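Local coordinates for protein fumarylacetoacetate hydrolase (Burkholderia xenovorans, PDB 5TI1) that probably hydrolyses fumarylacetoacetate to fumarate and acetoacetate, the last step of phenylalanine and tyrosine breakdown, at a magnesium-containing site, at residues I184-R189 with L258-A263; D224-T229 with N278-A283; T377-G380 with S385-S388. All blocks are in the same frame, centred on the assembly; numbering follows the deposited sequence.

Contact 1: I184-R189 with L258-A263; sequences IGYNGR and LNDWSA. With NA (sodium ion), chain L; MG (magnesium ion), chain K.
Tyr186 and Asp260 approach from opposite directions in a small, buried contact: the phenol OH of Tyr186 lies 3.1 Å from Asp260 OD2, which sits at the ring edge near its plane. Ring and carboxylate are turned 35° against each other. The tight part belongs to the carboxylate. With CG anti to the backbone N (chi1 176°), Asp260 reaches between two cations and bridges them, OD2 to magnesium at 2.4 Å and OD1 to sodium at 2.4 Å. Its neighbour Trp261 adds a backbone ligand, O to sodium at 2.5 Å. Ser262 OG donates at 3.1 Å to Asp260 O, at the centre of an inverse gamma turn. On the looser side one water spans the two residues, 2.7 Å from Tyr186 OH, and it donates to Asp260 OD1 at 2.8 Å. The phenol oxygen stays 3.9 Å from the magnesium ion, so Tyr186 belongs to the second shell of the metal site. Within this chain, residues 185-188 form an outermost strand of the seven-stranded mixed sheet, beside strand 151-154, whereas strand 252-263 runs between 223-233 and 284-292; Lys280 of helix 278-281 and Leu274 of the second subunit pack on Tyr186.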
loop_
_atom_site.group_PDB
_atom_site.type_symbol
_atom_site.label_atom_id
_atom_site.label_comp_id
_atom_site.label_asym_id
_atom_site.label_seq_id
_atom_site.Cartn_x
_atom_site.Cartn_y
_atom_site.Cartn_z
ATOM N N ILE B 184 -13.183 -9.175 7.521
ATOM C CA ILE B 184 -12.870 -8.813 6.147
ATOM C C ILE B 184 -12.192 -7.442 6.110
ATOM O O ILE B 184 -12.386 -6.590 6.991
ATOM C CB ILE B 184 -14.118 -8.820 5.249
ATOM C CG1 ILE B 184 -15.060 -7.689 5.629
ATOM C CG2 ILE B 184 -14.833 -10.171 5.298
ATOM C CD1 ILE B 184 -16.170 -7.503 4.639
ATOM N N GLY B 185 -11.388 -7.235 5.073
ATOM C CA GLY B 185 -10.625 -6.011 4.923
ATOM C C GLY B 185 -10.068 -5.925 3.520
ATOM O O GLY B 185 -10.221 -6.841 2.707
ATOM N N TYR B 186 -9.400 -4.806 3.255
ATOM C CA TYR B 186 -8.843 -4.523 1.938
ATOM C C TYR B 186 -7.568 -3.707 2.139
ATOM O O TYR B 186 -7.374 -3.093 3.191
ATOM C CB TYR B 186 -9.866 -3.785 1.050
ATOM C CG TYR B 186 -10.196 -2.382 1.532
ATOM C CD1 TYR B 186 -11.080 -2.172 2.582
ATOM C CD2 TYR B 186 -9.605 -1.266 0.943
ATOM C CE1 TYR B 186 -11.368 -0.876 3.037
ATOM C CE2 TYR B 186 -9.885 0.021 1.387
ATOM C CZ TYR B 186 -10.764 0.217 2.435
ATOM O OH TYR B 186 -11.028 1.508 2.874
ATOM N N ASN B 187 -6.670 -3.744 1.146
ATOM C CA ASN B 187 -5.539 -2.816 1.143
ATOM C C ASN B 187 -6.037 -1.403 0.863
ATOM O O ASN B 187 -6.801 -1.184 -0.080
ATOM C CB ASN B 187 -4.505 -3.178 0.078
ATOM C CG ASN B 187 -3.963 -4.564 0.235
ATOM O OD1 ASN B 187 -4.199 -5.413 -0.608
ATOM N ND2 ASN B 187 -3.234 -4.805 1.313
ATOM N N GLY B 188 -5.605 -0.446 1.686
ATOM C CA GLY B 188 -5.816 0.955 1.412
ATOM C C GLY B 188 -4.581 1.571 0.778
ATOM O O GLY B 188 -3.559 0.923 0.568
ATOM N N ARG B 189 -4.695 2.858 0.472
ATOM C CA ARG B 189 -3.625 3.597 -0.181
ATOM C C ARG B 189 -2.806 4.349 0.871
ATOM O O ARG B 189 -3.268 5.341 1.446
ATOM C CB ARG B 189 -4.209 4.548 -1.220
ATOM C CG ARG B 189 -3.166 5.301 -2.012
ATOM C CD ARG B 189 -2.496 4.417 -3.089
ATOM N NE ARG B 189 -1.526 5.237 -3.802
ATOM C CZ ARG B 189 -0.627 4.822 -4.686
ATOM N NH1 ARG B 189 -0.511 3.533 -5.017
ATOM N NH2 ARG B 189 0.176 5.735 -5.238
ATOM N N LEU B 258 -8.670 7.897 12.979
ATOM C CA LEU B 258 -8.562 7.704 11.533
ATOM C C LEU B 258 -9.903 8.015 10.887
ATOM O O LEU B 258 -10.917 7.393 11.220
ATOM C CB LEU B 258 -8.112 6.271 11.199
ATOM C CG LEU B 258 -7.698 5.943 9.751
ATOM C CD1 LEU B 258 -6.760 4.708 9.702
ATOM C CD2 LEU B 258 -8.898 5.711 8.856
ATOM N N ASN B 259 -9.909 8.985 9.971
ATOM C CA ASN B 259 -11.089 9.324 9.189
ATOM C C ASN B 259 -10.839 8.860 7.760
ATOM O O ASN B 259 -10.074 9.489 7.018
ATOM C CB ASN B 259 -11.383 10.823 9.235
ATOM C CG ASN B 259 -12.658 11.187 8.485
ATOM O OD1 ASN B 259 -13.309 10.311 7.894
ATOM N ND2 ASN B 259 -13.035 12.480 8.515
ATOM N N ASP B 260 -11.500 7.769 7.373
ATOM C CA ASP B 260 -11.372 7.220 6.024
ATOM C C ASP B 260 -12.414 7.886 5.131
ATOM O O ASP B 260 -13.497 7.349 4.879
ATOM C CB ASP B 260 -11.535 5.701 6.050
ATOM C CG ASP B 260 -11.507 5.082 4.661
ATOM O OD1 ASP B 260 -10.920 5.699 3.741
ATOM O OD2 ASP B 260 -12.092 3.984 4.487
ATOM N N TRP B 261 -12.076 9.090 4.657
ATOM C CA TRP B 261 -12.968 9.838 3.779
ATOM C C TRP B 261 -13.446 8.968 2.622
ATOM O O TRP B 261 -12.652 8.277 1.978
ATOM C CB TRP B 261 -12.264 11.081 3.233
ATOM C CG TRP B 261 -11.655 11.985 4.266
ATOM C CD1 TRP B 261 -10.353 11.985 4.692
ATOM C CD2 TRP B 261 -12.313 13.038 4.986
ATOM N NE1 TRP B 261 -10.167 12.964 5.644
ATOM C CE2 TRP B 261 -11.351 13.628 5.838
ATOM C CE3 TRP B 261 -13.616 13.535 4.997
ATOM C CZ2 TRP B 261 -11.649 14.704 6.675
ATOM C CZ3 TRP B 261 -13.917 14.600 5.840
ATOM C CH2 TRP B 261 -12.935 15.176 6.663
ATOM N N SER B 262 -14.751 9.010 2.360
ATOM C CA SER B 262 -15.381 8.143 1.374
ATOM C C SER B 262 -16.251 8.962 0.436
ATOM O O SER B 262 -17.039 9.796 0.891
ATOM C CB SER B 262 -16.233 7.071 2.056
ATOM O OG SER B 262 -15.406 6.134 2.738
ATOM N N ALA B 263 -16.117 8.708 -0.868
ATOM C CA ALA B 263 -17.013 9.249 -1.891
ATOM C C ALA B 263 -17.953 8.119 -2.297
ATOM O O ALA B 263 -17.609 7.284 -3.139
ATOM C CB ALA B 263 -16.226 9.783 -3.080
HETATM NA NA NA L . -10.269 7.602 2.495
HETATM MG MG MG K . -13.126 2.534 6.054
HETATM O O HOH W 1 -9.275 3.536 2.958
#

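Contact 2: D224-T229 with N278-A283. With MG (magnesium ion), chain K; NA (sodium ion), chain L.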
loop_
_atom_site.group_PDB
_atom_site.type_symbol
_atom_site.label_atom_id
_atom_site.label_comp_id
_atom_site.label_asym_id
_atom_site.label_seq_id
_atom_site.Cartn_x
_atom_site.Cartn_y
_atom_site.Cartn_z
ATOM N N ASP B 224 -18.440 11.522 2.514
ATOM C CA ASP B 224 -18.759 11.053 3.852
ATOM C C ASP B 224 -17.472 10.832 4.635
ATOM O O ASP B 224 -16.382 10.700 4.066
ATOM C CB ASP B 224 -19.601 9.765 3.786
ATOM C CG ASP B 224 -20.368 9.490 5.073
ATOM O OD1 ASP B 224 -20.225 10.271 6.036
ATOM O OD2 ASP B 224 -21.121 8.494 5.120
ATOM N N ILE B 225 -17.614 10.823 5.958
ATOM C CA ILE B 225 -16.546 10.383 6.851
ATOM C C ILE B 225 -16.662 8.884 7.058
ATOM O O ILE B 225 -17.691 8.275 6.743
ATOM C CB ILE B 225 -16.611 11.078 8.222
ATOM C CG1 ILE B 225 -17.781 10.501 9.028
ATOM C CG2 ILE B 225 -16.705 12.587 8.064
ATOM C CD1 ILE B 225 -17.890 11.030 10.425
ATOM N N GLU B 226 -15.619 8.290 7.625
ATOM C CA GLU B 226 -15.729 6.995 8.286
ATOM C C GLU B 226 -14.937 7.109 9.575
ATOM O O GLU B 226 -13.703 7.201 9.540
ATOM C CB GLU B 226 -15.224 5.843 7.413
ATOM C CG GLU B 226 -16.064 5.653 6.156
ATOM C CD GLU B 226 -16.050 4.232 5.631
ATOM O OE1 GLU B 226 -17.063 3.802 5.041
ATOM O OE2 GLU B 226 -15.031 3.549 5.809
ATOM N N LEU B 227 -15.658 7.168 10.697
ATOM C CA LEU B 227 -15.039 7.236 12.013
ATOM C C LEU B 227 -14.386 5.901 12.324
ATOM O O LEU B 227 -15.066 4.868 12.359
ATOM C CB LEU B 227 -16.081 7.577 13.079
ATOM C CG LEU B 227 -15.653 7.255 14.516
ATOM C CD1 LEU B 227 -14.563 8.194 14.977
ATOM C CD2 LEU B 227 -16.846 7.359 15.449
ATOM N N GLU B 228 -13.071 5.922 12.543
ATOM C CA GLU B 228 -12.307 4.708 12.798
ATOM C C GLU B 228 -11.162 5.007 13.754
ATOM O O GLU B 228 -10.824 6.161 14.018
ATOM C CB GLU B 228 -11.724 4.129 11.503
ATOM C CG GLU B 228 -12.726 3.925 10.385
ATOM C CD GLU B 228 -12.143 3.152 9.233
ATOM O OE1 GLU B 228 -12.688 3.238 8.114
ATOM O OE2 GLU B 228 -11.133 2.461 9.457
ATOM N N THR B 229 -10.543 3.944 14.251
ATOM C CA THR B 229 -9.207 4.032 14.815
ATOM C C THR B 229 -8.225 3.312 13.896
ATOM O O THR B 229 -8.590 2.416 13.126
ATOM C CB THR B 229 -9.134 3.404 16.203
ATOM O OG1 THR B 229 -9.318 2.001 16.065
ATOM C CG2 THR B 229 -10.229 3.975 17.134
ATOM N N ASN B 278 -11.040 4.422 -6.118
ATOM C CA ASN B 278 -10.967 5.882 -6.171
ATOM C C ASN B 278 -11.818 6.533 -5.084
ATOM O O ASN B 278 -11.493 7.623 -4.607
ATOM C CB ASN B 278 -11.387 6.388 -7.545
ATOM C CG ASN B 278 -10.282 6.255 -8.578
ATOM O OD1 ASN B 278 -9.110 6.051 -8.245
ATOM N ND2 ASN B 278 -10.651 6.393 -9.841
ATOM N N ALA B 279 -12.894 5.873 -4.667
ATOM C CA ALA B 279 -13.775 6.438 -3.659
ATOM C C ALA B 279 -13.123 6.547 -2.293
ATOM O O ALA B 279 -13.673 7.231 -1.422
ATOM C CB ALA B 279 -15.029 5.587 -3.533
ATOM N N LYS B 280 -11.985 5.872 -2.079
ATOM C CA LYS B 280 -11.320 5.844 -0.785
ATOM C C LYS B 280 -9.963 6.515 -0.771
ATOM O O LYS B 280 -9.558 7.041 0.269
ATOM C CB LYS B 280 -11.118 4.400 -0.312
ATOM C CG LYS B 280 -12.396 3.622 -0.157
ATOM C CD LYS B 280 -13.153 4.096 1.042
ATOM C CE LYS B 280 -13.922 2.965 1.686
ATOM N NZ LYS B 280 -14.596 3.469 2.915
ATOM N N THR B 281 -9.242 6.473 -1.882
ATOM C CA THR B 281 -7.823 6.776 -1.883
ATOM C C THR B 281 -7.522 8.253 -2.066
ATOM O O THR B 281 -6.344 8.617 -2.083
ATOM C CB THR B 281 -7.123 5.996 -2.991
ATOM O OG1 THR B 281 -7.622 6.448 -4.256
ATOM C CG2 THR B 281 -7.366 4.487 -2.831
ATOM N N PHE B 282 -8.538 9.110 -2.223
ATOM C CA PHE B 282 -8.255 10.531 -2.412
ATOM C C PHE B 282 -7.783 11.203 -1.122
ATOM O O PHE B 282 -7.145 12.258 -1.188
ATOM C CB PHE B 282 -9.488 11.253 -2.977
ATOM C CG PHE B 282 -10.680 11.253 -2.054
ATOM C CD1 PHE B 282 -11.615 10.236 -2.108
ATOM C CD2 PHE B 282 -10.869 12.285 -1.150
ATOM C CE1 PHE B 282 -12.714 10.235 -1.259
ATOM C CE2 PHE B 282 -11.959 12.297 -0.302
ATOM C CZ PHE B 282 -12.884 11.269 -0.353
ATOM N N ALA B 283 -8.061 10.608 0.038
ATOM C CA ALA B 283 -7.660 11.174 1.326
ATOM C C ALA B 283 -8.031 10.242 2.471
ATOM O O ALA B 283 -9.136 9.700 2.503
ATOM C CB ALA B 283 -8.318 12.536 1.571
HETATM MG MG MG K . -13.126 2.534 6.054
HETATM NA NA NA L . -10.269 7.602 2.495
#
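Glu226 and Lys280 carry this contact, and the carboxylate of Glu226 is shared between a metal and an ammonium group. Its OE2 binds magnesium at 2.2 Å and also lies 2.9 Å from Lys280 NZ. The salt bridge is to the other oxygen, Glu226 OE1 to Lys280 NZ at 3.3 Å. Two residues along, Glu228 OE1 is a second magnesium ligand at 2.2 Å; Asp153 and Asp260 complete the protein part of the sphere. Both glutamate chains are extended beyond CG and, being two residues apart with side chains directed to the same side, they bring their carboxylates to one ion. Lys280 reaches the site differently: its chain bends at chi2 (-72°) and chi3 (-147°), and it crosses Glu226 at about a right angle. Lys280 NZ is 3.6 Å from the magnesium ion, which places it beside the sphere and not in it.

Further out, NZ is also hydrogen-bonded to Ser262 OG, while Glu226 has another polar partner in Arg264. The backbone below the lysine is fixed by the sodium ion, which takes Lys280 O at 2.4 Å and Ala283 O at 2.4 Å; Asp260, Trp261 and Thr284 supply its remaining ligands. Lys280 thus links the two sites, its carbonyl O on sodium and its NZ at the magnesium-bound carboxylate of Glu226. Four acidic ligands around a divalent ion would leave excess negative charge, and the lysine and arginine at Glu226 may partly offset it.

Contact 3: T377-G380 with S385-S388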
loop_
_atom_site.group_PDB
_atom_site.type_symbol
_atom_site.label_atom_id
_atom_site.label_comp_id
_atom_site.label_asym_id
_atom_site.label_seq_id
_atom_site.Cartn_x
_atom_site.Cartn_y
_atom_site.Cartn_z
ATOM N N THR B 377 -15.330 1.465 10.001
ATOM C CA THR B 377 -16.252 2.434 10.601
ATOM C C THR B 377 -16.812 1.924 11.920
ATOM O O THR B 377 -17.413 0.854 11.974
ATOM C CB THR B 377 -17.414 2.740 9.656
ATOM O OG1 THR B 377 -16.914 3.215 8.407
ATOM C CG2 THR B 377 -18.321 3.808 10.273
ATOM N N ILE B 378 -16.637 2.707 12.976
ATOM C CA ILE B 378 -17.063 2.326 14.318
ATOM C C ILE B 378 -18.474 2.859 14.548
ATOM O O ILE B 378 -18.689 4.073 14.633
ATOM C CB ILE B 378 -16.090 2.855 15.375
ATOM C CG1 ILE B 378 -14.674 2.361 15.067
ATOM C CG2 ILE B 378 -16.545 2.429 16.770
ATOM C CD1 ILE B 378 -13.585 3.122 15.779
ATOM N N SER B 379 -19.442 1.956 14.645
ATOM C CA SER B 379 -20.829 2.327 14.886
ATOM C C SER B 379 -21.348 1.605 16.117
ATOM O O SER B 379 -21.088 0.406 16.308
ATOM C CB SER B 379 -21.709 2.012 13.676
ATOM O OG SER B 379 -21.457 2.946 12.640
ATOM N N GLY B 380 -22.076 2.342 16.952
ATOM C CA GLY B 380 -22.532 1.828 18.218
ATOM C C GLY B 380 -23.972 1.363 18.189
ATOM O O GLY B 380 -24.579 1.190 17.128
ATOM N N SER B 385 -24.920 7.139 17.547
ATOM C CA SER B 385 -23.590 6.575 17.731
ATOM C C SER B 385 -23.029 5.941 16.462
ATOM O O SER B 385 -22.027 5.217 16.537
ATOM C CB SER B 385 -23.603 5.533 18.859
ATOM O OG SER B 385 -24.303 4.375 18.457
ATOM N N PHE B 386 -23.639 6.181 15.305
ATOM C CA PHE B 386 -23.132 5.607 14.067
ATOM C C PHE B 386 -21.930 6.402 13.574
ATOM O O PHE B 386 -21.811 7.608 13.816
ATOM C CB PHE B 386 -24.216 5.581 12.991
ATOM C CG PHE B 386 -25.462 4.849 13.397
ATOM C CD1 PHE B 386 -25.425 3.874 14.382
ATOM C CD2 PHE B 386 -26.675 5.134 12.792
ATOM C CE1 PHE B 386 -26.577 3.202 14.765
ATOM C CE2 PHE B 386 -27.834 4.463 13.173
ATOM C CZ PHE B 386 -27.781 3.496 14.158
ATOM N N GLY B 387 -21.033 5.719 12.874
ATOM C CA GLY B 387 -19.769 6.298 12.475
ATOM C C GLY B 387 -19.712 6.911 11.096
ATOM O O GLY B 387 -18.607 7.183 10.609
ATOM N N SER B 388 -20.852 7.152 10.449
ATOM C CA SER B 388 -20.851 7.777 9.136
ATOM C C SER B 388 -22.147 8.548 8.936
ATOM O O SER B 388 -23.189 8.174 9.472
ATOM C CB SER B 388 -20.692 6.737 8.020
ATOM O OG SER B 388 -21.839 5.908 7.936
#
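Gly387 N donates to Ser379 OG at 2.8 Å, a nearly straight bond (163° at the hydrogen) that fastens the two arms of an irregular hairpin-like loop between strand 372-374 and helix 389-392. The arms run close to antiparallel, their directions 158° apart, yet neither is a regular strand. The second clasp is between backbones: Gly380 N donates to Ser385 O at 2.9 Å, arriving 55° out of the carbonyl plane and therefore not along a lone pair. Ser379 OG has a further hydrogen-bond partner in Glu391 OE1, and Ser388 OG, at the N-cap of helix 389-392, is bonded to OE2 of that same glutamate. One carboxylate thus links both arms to the first turn of the helix.

Weaker contacts accompany these bonds. Ser385 O also receives Ser379 CA-H, with CA at 3.5 Å, and Ile378 O faces Gly387 CA at 3.3 Å, a closeness that the lack of a side chain on Gly387 permits. At the inner end, Thr377 turns CG2 anti to its own backbone nitrogen, bringing this methyl to 3.4 Å from Gly387 O. Its hydroxyl branch is left beside the backbone N, near Glu226 and His160, consistent with the predicted substrate-binding role of Thr377. Ile378 instead directs its side chain to Phe346 and Met349. At the outer end the Phe386 ring meets Gly380 edge-on: CE1 lies 3.7 Å from Gly380 O, which is in the ring plane.

Overall arrangement
Following the chain from the N terminus, segment 184-189 comes first and contact 1 closes when strand 252-263 arrives with 258-263, after 68 intervening residues. Contact 2 opens inside that interval at 224-229 and closes beyond it at 278-283, so the two cross. Their segments touch directly: Ser262 O to Asp224 N, 2.8 Å, joins neighbouring strands of one sheet, and both contacts reach the same magnesium and sodium ions. Contact 3 follows in series and closes a short loop around only four residues. It joins the sheet through contact 2, with Leu227 O to Ile378 N at 2.7 Å and Leu227 N to Gly387 O at 3.0 Å, but does not touch contact 1.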